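PDB 2D5W: peptide ABC transporter, peptide-binding protein from Thermus thermophilus, which binds oligopeptides, as its complex with a pentapeptide shows, and probably delivers them to an ABC transporter for uptake. Local coordinates for residues D324-T327 and R328-I331. Residues are numbered along the deposited sequence; the frame is centred on the assembly and turned at random.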
loop_
_atom_site.group_PDB
_atom_site.type_symbol
_atom_site.label_atom_id
_atom_site.label_comp_id
_atom_site.label_asym_id
_atom_site.label_seq_id
_atom_site.Cartn_x
_atom_site.Cartn_y
_atom_site.Cartn_z
ATOM N N ASP A 324 -13.908 -12.704 19.217
ATOM C CA ASP A 324 -13.953 -12.226 20.601
ATOM C C ASP A 324 -12.636 -11.514 20.909
ATOM O O ASP A 324 -11.565 -12.088 20.730
ATOM C CB ASP A 324 -14.144 -13.414 21.552
ATOM C CG ASP A 324 -14.551 -12.990 22.950
ATOM O OD1 ASP A 324 -13.800 -12.235 23.599
ATOM O OD2 ASP A 324 -15.633 -13.420 23.403
ATOM N N LYS A 325 -12.708 -10.271 21.377
ATOM C CA LYS A 325 -11.486 -9.530 21.665
ATOM C C LYS A 325 -10.574 -10.245 22.657
ATOM O O LYS A 325 -9.358 -10.085 22.601
ATOM C CB LYS A 325 -11.799 -8.119 22.180
ATOM C CG LYS A 325 -12.354 -8.042 23.592
ATOM C CD LYS A 325 -12.495 -6.587 24.032
ATOM C CE LYS A 325 -13.078 -6.482 25.430
ATOM N NZ LYS A 325 -13.264 -5.062 25.843
ATOM N N ARG A 326 -11.150 -11.030 23.565
ATOM C CA ARG A 326 -10.337 -11.745 24.544
ATOM C C ARG A 326 -9.357 -12.701 23.869
ATOM O O ARG A 326 -8.234 -12.882 24.337
ATOM C CB ARG A 326 -11.234 -12.511 25.522
ATOM C CG ARG A 326 -12.013 -11.615 26.481
ATOM C CD ARG A 326 -12.989 -12.421 27.328
ATOM N NE ARG A 326 -14.046 -13.008 26.511
ATOM C CZ ARG A 326 -14.922 -13.907 26.947
ATOM N NH1 ARG A 326 -15.846 -14.381 26.122
ATOM N NH2 ARG A 326 -14.870 -14.338 28.201
ATOM N N THR A 327 -9.778 -13.305 22.764
ATOM C CA THR A 327 -8.918 -14.230 22.036
ATOM C C THR A 327 -7.751 -13.483 21.397
ATOM O O THR A 327 -6.612 -13.951 21.410
ATOM C CB THR A 327 -9.696 -14.945 20.922
ATOM O OG1 THR A 327 -10.876 -15.536 21.477
ATOM C CG2 THR A 327 -8.843 -16.033 20.282
ATOM N N ARG A 328 -8.045 -12.314 20.838
ATOM C CA ARG A 328 -7.026 -11.510 20.183
ATOM C C ARG A 328 -6.043 -10.953 21.211
ATOM O O ARG A 328 -4.835 -10.898 20.961
ATOM C CB ARG A 328 -7.703 -10.408 19.360
ATOM C CG ARG A 328 -8.708 -10.996 18.363
ATOM C CD ARG A 328 -9.185 -9.992 17.332
ATOM N NE ARG A 328 -9.958 -8.886 17.892
ATOM C CZ ARG A 328 -11.279 -8.879 18.044
ATOM N NH1 ARG A 328 -11.877 -7.812 18.558
ATOM N NH2 ARG A 328 -12.009 -9.927 17.688
ATOM N N GLN A 329 -6.556 -10.565 22.374
ATOM C CA GLN A 329 -5.705 -10.058 23.444
ATOM C C GLN A 329 -4.803 -11.192 23.946
ATOM O O GLN A 329 -3.621 -10.982 24.218
ATOM C CB GLN A 329 -6.560 -9.531 24.597
ATOM C CG GLN A 329 -7.473 -8.380 24.213
ATOM C CD GLN A 329 -8.377 -7.957 25.350
ATOM O OE1 GLN A 329 -8.789 -8.781 26.163
ATOM N NE2 GLN A 329 -8.706 -6.673 25.403
ATOM N N ALA A 330 -5.364 -12.396 24.058
ATOM C CA ALA A 330 -4.598 -13.550 24.522
ATOM C C ALA A 330 -3.439 -13.830 23.575
ATOM O O ALA A 330 -2.304 -14.033 24.008
ATOM C CB ALA A 330 -5.503 -14.776 24.618
ATOM N N ILE A 331 -3.725 -13.849 22.278
ATOM C CA ILE A 331 -2.679 -14.107 21.302
ATOM C C ILE A 331 -1.576 -13.057 21.396
ATOM O O ILE A 331 -0.394 -13.398 21.391
ATOM C CB ILE A 331 -3.245 -14.143 19.861
ATOM C CG1 ILE A 331 -4.169 -15.357 19.697
ATOM C CG2 ILE A 331 -2.100 -14.212 18.846
ATOM C CD1 ILE A 331 -4.920 -15.391 18.374
#
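K325 O, R326 O and T327 O accept from the amides of Q329, A330 and I331 in turn, the first of these bonds measuring 2.9 Å from Q329 N to K325 O. One residue earlier the chain is held by D324, whose OD1 takes the R326 amide on its anti lone pair (R326 N to D324 OD1, 2.9 Å). The same carboxylate is gripped side-on by the R326 guanidinium, with R326 NE on D324 OD1 at 3.0 Å and R326 NH1 on D324 OD2 at 2.9 Å, so OD1 serves two donors. R328, bent at chi3 (-65°), folds its guanidinium back beside the first turn, where K325 CA lies over one face, 3.6 Å from R328 NH1. The group bonds to the carbonyls of L322 and E541; an alanine here would probably leave both without these donors and uncover the backbone at K325. K325 and Q329 run side by side, K325 CD 4.0 Å from Q329 NE2, and K325 NZ goes on to a salt bridge with E540. A330 packs against L380 and L381 of helix 374-383. These residues form the N-terminal end of helix 325-333, its first two turns, with D324 as N-cap, the cap side chain also held by an i to i+2 salt bridge to R326.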